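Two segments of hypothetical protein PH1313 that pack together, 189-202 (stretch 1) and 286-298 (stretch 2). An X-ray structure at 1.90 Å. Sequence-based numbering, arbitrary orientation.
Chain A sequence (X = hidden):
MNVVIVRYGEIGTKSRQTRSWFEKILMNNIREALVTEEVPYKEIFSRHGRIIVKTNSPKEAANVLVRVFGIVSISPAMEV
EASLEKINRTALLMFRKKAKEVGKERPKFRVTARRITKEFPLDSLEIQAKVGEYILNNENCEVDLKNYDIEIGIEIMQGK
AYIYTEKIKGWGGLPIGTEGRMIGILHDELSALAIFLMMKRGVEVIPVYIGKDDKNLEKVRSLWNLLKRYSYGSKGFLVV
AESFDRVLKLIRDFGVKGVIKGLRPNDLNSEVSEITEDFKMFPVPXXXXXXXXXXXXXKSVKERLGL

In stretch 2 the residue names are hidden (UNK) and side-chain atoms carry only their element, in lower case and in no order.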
# COMPACT_ATOMS: atom_id res chain seq x y z
N GLU A 189 1.11 -5.88 26.05
CA GLU A 189 -0.26 -6.36 25.90
C GLU A 189 -1.16 -5.34 25.20
O GLU A 189 -2.00 -5.72 24.38
CB GLU A 189 -0.85 -6.71 27.27
CG GLU A 189 -0.07 -7.80 28.01
CD GLU A 189 -0.68 -8.15 29.36
OE1 GLU A 189 -0.79 -7.26 30.22
OE2 GLU A 189 -1.04 -9.34 29.55
N LEU A 190 -0.98 -4.07 25.52
CA LEU A 190 -1.78 -3.00 24.92
C LEU A 190 -1.55 -2.88 23.41
O LEU A 190 -2.51 -2.72 22.65
CB LEU A 190 -1.46 -1.66 25.58
CG LEU A 190 -1.95 -1.46 27.01
CD1 LEU A 190 -1.43 -0.14 27.56
CD2 LEU A 190 -3.46 -1.50 27.04
N SER A 191 -0.30 -2.95 22.99
CA SER A 191 0.02 -2.86 21.57
C SER A 191 -0.48 -4.12 20.86
O SER A 191 -0.81 -4.08 19.68
CB SER A 191 1.53 -2.67 21.36
OG SER A 191 2.29 -3.66 22.02
N ALA A 192 -0.54 -5.23 21.59
CA ALA A 192 -1.01 -6.49 21.02
C ALA A 192 -2.51 -6.38 20.74
O ALA A 192 -2.99 -6.85 19.71
CB ALA A 192 -0.74 -7.64 21.98
N LEU A 193 -3.23 -5.74 21.66
CA LEU A 193 -4.67 -5.54 21.52
C LEU A 193 -4.94 -4.56 20.38
O LEU A 193 -5.92 -4.70 19.65
CB LEU A 193 -5.26 -4.98 22.82
CG LEU A 193 -6.76 -4.66 22.80
CD1 LEU A 193 -7.56 -5.92 22.46
CD2 LEU A 193 -7.18 -4.11 24.15
N ALA A 194 -4.05 -3.59 20.24
CA ALA A 194 -4.16 -2.60 19.17
C ALA A 194 -4.08 -3.33 17.83
O ALA A 194 -4.85 -3.05 16.91
CB ALA A 194 -3.04 -1.58 19.29
N ILE A 195 -3.14 -4.26 17.73
CA ILE A 195 -2.96 -5.03 16.50
C ILE A 195 -4.17 -5.92 16.25
O ILE A 195 -4.65 -6.02 15.12
CB ILE A 195 -1.69 -5.90 16.59
CG1 ILE A 195 -0.46 -4.98 16.56
CG2 ILE A 195 -1.66 -6.91 15.44
CD1 ILE A 195 0.86 -5.68 16.77
N PHE A 196 -4.68 -6.55 17.30
CA PHE A 196 -5.85 -7.41 17.17
C PHE A 196 -7.03 -6.61 16.60
O PHE A 196 -7.71 -7.08 15.68
CB PHE A 196 -6.20 -8.00 18.55
CG PHE A 196 -7.44 -8.87 18.54
CD1 PHE A 196 -8.71 -8.30 18.57
CD2 PHE A 196 -7.33 -10.26 18.49
CE1 PHE A 196 -9.85 -9.10 18.55
CE2 PHE A 196 -8.46 -11.07 18.46
CZ PHE A 196 -9.73 -10.48 18.50
N LEU A 197 -7.25 -5.42 17.13
CA LEU A 197 -8.35 -4.57 16.68
C LEU A 197 -8.24 -4.17 15.21
O LEU A 197 -9.24 -4.08 14.50
CB LEU A 197 -8.44 -3.32 17.55
CG LEU A 197 -8.81 -3.56 19.02
CD1 LEU A 197 -8.62 -2.28 19.82
CD2 LEU A 197 -10.24 -4.06 19.12
N MET A 198 -7.02 -3.95 14.74
CA MET A 198 -6.81 -3.56 13.34
C MET A 198 -6.97 -4.75 12.39
O MET A 198 -7.47 -4.60 11.28
CB MET A 198 -5.44 -2.92 13.17
CG MET A 198 -5.29 -1.58 13.88
SD MET A 198 -6.54 -0.39 13.35
CE MET A 198 -5.96 -0.01 11.69
N MET A 199 -6.53 -5.94 12.82
CA MET A 199 -6.69 -7.11 11.98
C MET A 199 -8.20 -7.35 11.78
O MET A 199 -8.65 -7.70 10.69
CB MET A 199 -6.05 -8.34 12.63
CG MET A 199 -4.53 -8.31 12.62
SD MET A 199 -3.81 -9.88 13.14
CE MET A 199 -3.75 -9.64 14.90
N LYS A 200 -8.96 -7.12 12.85
CA LYS A 200 -10.41 -7.29 12.82
C LYS A 200 -11.05 -6.35 11.80
O LYS A 200 -12.12 -6.62 11.27
CB LYS A 200 -10.99 -7.02 14.21
CG LYS A 200 -12.52 -7.16 14.33
CD LYS A 200 -12.97 -6.93 15.77
CE LYS A 200 -14.49 -6.97 15.92
NZ LYS A 200 -15.15 -5.87 15.17
N ARG A 201 -10.38 -5.23 11.52
CA ARG A 201 -10.87 -4.27 10.54
C ARG A 201 -10.35 -4.62 9.14
O ARG A 201 -10.34 -3.79 8.23
CB ARG A 201 -10.45 -2.85 10.94
CG ARG A 201 -11.05 -2.38 12.26
CD ARG A 201 -10.45 -1.05 12.72
NE ARG A 201 -10.75 0.05 11.81
CZ ARG A 201 -11.91 0.71 11.79
NH1 ARG A 201 -12.88 0.39 12.63
NH2 ARG A 201 -12.09 1.71 10.94
N GLY A 202 -9.92 -5.87 8.98
CA GLY A 202 -9.43 -6.34 7.70
C GLY A 202 -8.01 -5.98 7.30
O GLY A 202 -7.62 -6.16 6.15
N UNK A 286 0.02 6.91 10.90
CA UNK A 286 0.14 6.10 12.10
C UNK A 286 -1.24 6.04 12.74
O UNK A 286 -1.92 7.06 12.85
c UNK A 286 2.50 6.87 12.43
c UNK A 286 1.27 5.84 14.33
c UNK A 286 1.15 6.71 13.10
N UNK A 287 -1.67 4.85 13.14
CA UNK A 287 -2.98 4.69 13.75
C UNK A 287 -2.88 4.26 15.20
O UNK A 287 -1.98 3.51 15.58
o UNK A 287 -4.48 5.29 7.53
c UNK A 287 -5.26 5.27 9.80
c UNK A 287 -4.00 4.08 11.51
c UNK A 287 -3.23 4.12 9.20
c UNK A 287 -5.09 4.86 11.13
c UNK A 287 -3.07 3.72 10.53
c UNK A 287 -4.32 4.90 8.85
c UNK A 287 -3.80 3.67 12.95
N UNK A 288 -3.82 4.76 16.00
CA UNK A 288 -3.87 4.48 17.43
C UNK A 288 -5.27 3.95 17.78
O UNK A 288 -6.13 4.70 18.25
c UNK A 288 -0.16 7.97 16.85
c UNK A 288 -1.10 6.12 18.06
c UNK A 288 -1.44 8.40 16.51
c UNK A 288 -2.55 7.67 16.95
o UNK A 288 0.93 8.68 16.42
c UNK A 288 0.01 6.84 17.63
c UNK A 288 -3.60 5.76 18.21
c UNK A 288 -2.39 6.53 17.73
N UNK A 289 -5.50 2.65 17.57
CA UNK A 289 -6.79 2.03 17.85
C UNK A 289 -7.35 2.28 19.25
O UNK A 289 -8.55 2.51 19.42
c UNK A 289 -4.53 1.65 17.09
c UNK A 289 -5.45 0.56 16.58
c UNK A 289 -6.52 0.54 17.61
N UNK A 290 -6.48 2.23 20.26
CA UNK A 290 -6.91 2.42 21.64
C UNK A 290 -7.34 3.85 21.96
O UNK A 290 -7.92 4.10 23.01
c UNK A 290 -6.50 -0.42 22.50
c UNK A 290 -4.25 0.18 23.40
c UNK A 290 -5.32 0.53 22.38
c UNK A 290 -5.80 1.98 22.60
N UNK A 291 -7.07 4.77 21.04
CA UNK A 291 -7.46 6.16 21.23
C UNK A 291 -8.62 6.51 20.29
O UNK A 291 -9.56 7.20 20.69
c UNK A 291 -5.17 6.92 21.97
c UNK A 291 -3.94 7.79 21.73
c UNK A 291 -6.28 7.12 20.93
c UNK A 291 -6.77 8.57 20.95
N UNK A 292 -8.55 6.02 19.06
CA UNK A 292 -9.57 6.30 18.05
C UNK A 292 -10.87 5.50 18.17
O UNK A 292 -11.94 6.01 17.83
c UNK A 292 -8.99 6.11 16.66
N UNK A 293 -10.79 4.26 18.64
CA UNK A 293 -11.99 3.44 18.77
C UNK A 293 -12.72 3.68 20.09
O UNK A 293 -12.10 3.96 21.12
c UNK A 293 -11.62 1.95 18.62
c UNK A 293 -10.89 1.59 17.32
c UNK A 293 -11.72 2.02 16.12
c UNK A 293 -10.63 0.09 17.27
N UNK A 294 -14.07 3.59 20.08
CA UNK A 294 -14.92 3.80 21.25
C UNK A 294 -14.52 2.98 22.48
O UNK A 294 -13.98 1.88 22.36
c UNK A 294 -14.89 3.28 18.89
c UNK A 294 -16.25 3.81 19.30
c UNK A 294 -16.31 3.42 20.74
N UNK A 295 -14.80 3.53 23.66
CA UNK A 295 -14.46 2.88 24.92
C UNK A 295 -15.28 1.61 25.15
O UNK A 295 -14.73 0.55 25.46
c UNK A 295 -14.22 5.94 24.74
o UNK A 295 -15.42 6.16 24.47
c UNK A 295 -13.89 5.14 25.99
c UNK A 295 -14.67 3.84 26.09
o UNK A 295 -13.28 6.35 24.02
N UNK A 296 -16.60 1.71 25.02
CA UNK A 296 -17.48 0.56 25.23
C UNK A 296 -17.17 -0.58 24.27
O UNK A 296 -17.27 -1.76 24.63
o UNK A 296 -18.55 2.15 28.37
c UNK A 296 -19.16 1.41 27.57
c UNK A 296 -18.95 0.97 25.09
c UNK A 296 -19.42 1.93 26.17
o UNK A 296 -19.57 0.27 27.86
N UNK A 297 -16.79 -0.24 23.04
CA UNK A 297 -16.45 -1.25 22.05
C UNK A 297 -15.21 -2.01 22.47
O UNK A 297 -15.19 -3.24 22.48
c UNK A 297 -14.32 -3.28 17.88
c UNK A 297 -15.55 -1.53 19.69
c UNK A 297 -14.26 -1.29 19.22
c UNK A 297 -16.22 -2.67 19.23
o UNK A 297 -13.72 -4.13 16.99
c UNK A 297 -13.64 -2.15 18.32
c UNK A 297 -15.61 -3.55 18.33
c UNK A 297 -16.20 -0.59 20.69
N UNK A 298 -14.16 -1.28 22.83
CA UNK A 298 -12.91 -1.90 23.25
C UNK A 298 -13.14 -2.83 24.43
O UNK A 298 -12.56 -3.91 24.51
c UNK A 298 -10.61 -1.51 24.17
c UNK A 298 -11.86 -0.83 23.62
c UNK A 298 -10.49 1.10 22.63
c UNK A 298 -11.52 0.01 22.38
O HOH W 1 -11.63 -3.10 15.77

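Position 286 has three side-chain carbons, one carrying the other two. They fork at the first atom and touch nothing on stretch 1. This is Val-286.

Position 287 has one carbon, then a six-carbon ring bearing one oxygen. Its CB lies 4.4 Å from Met-198 CE. The phenol makes it Tyr-287.

Position 288 has the same pattern, a carbon and a six-membered ring with an oxygen. Its CB points away from stretch 1. It is Tyr-288, the N-cap of the short helix that follows.

Position 289 has three carbons that close a ring onto the backbone N. The ring packs on Ala-194, Leu-197 and Met-198. It is Pro-289. Its CG packs 3.4 Å from Met-198 CG and 3.7 Å from Ala-194 O. Its CB is 4.2 Å from Leu-197 CD1.

Position 290 has four carbons, forked at the second. The side chain is a knob in a hole formed by Leu-190, Leu-193, Ala-194 and Leu-197. It is Leu-290. Its CD2 lies 3.9 Å from Leu-197 CD1, and its CD1 lies 3.5 Å from Leu-190 O.

Position 291 also has four carbons, but the fork is at the first and one arm is two carbons long. It makes no contact with stretch 1. It is Ile-291.

Position 292 has a single carbon and no contact with the helix. It is Ala-292.

Position 293 has four carbons, forked at the second. They touch Leu-197 and Arg-201. It is Leu-293. Its CD1 is 4.0 Å from Leu-197 CD1. Its CD2 is 4.0 Å from Arg-201 NH1.

Position 294 has three carbons closing onto the backbone N and does not reach stretch 1. It is Pro-294, the N-cap of the next helix.

Positions 295 and 296 each have three carbons, the third carrying two oxygens. Both are exposed and far from stretch 1. They are Glu-295 and Glu-296.

Position 297 has one carbon, then a six-carbon ring bearing an oxygen. The oxygen meets Lys-200, and the ring lies by Leu-197. It is Tyr-297. Lys-200 NZ donates a hydrogen bond to Tyr-297 OH at 2.9 Å, near the ring plane. Tyr-297 CE2 lies 4.0 Å from Leu-197 CD2.

Position 298 has four carbons, forked at the first, with one two-carbon arm. They touch Leu-193 and Leu-197. It is Ile-298. Its CG2 is 4.3 Å from Leu-193 CD2.

The contact is mainly apolar and buries 591 Å² in total. Leu-197 is central, touching five residues of stretch 2. The Lys-200 hydrogen bond is the only direct one between the stretches. One water adds a bridge, donating to Leu-197 O at 2.9 Å and lying 2.6 Å from Tyr-297 OH.

Stretch 2 286-298: VYYPLIALPEEYI
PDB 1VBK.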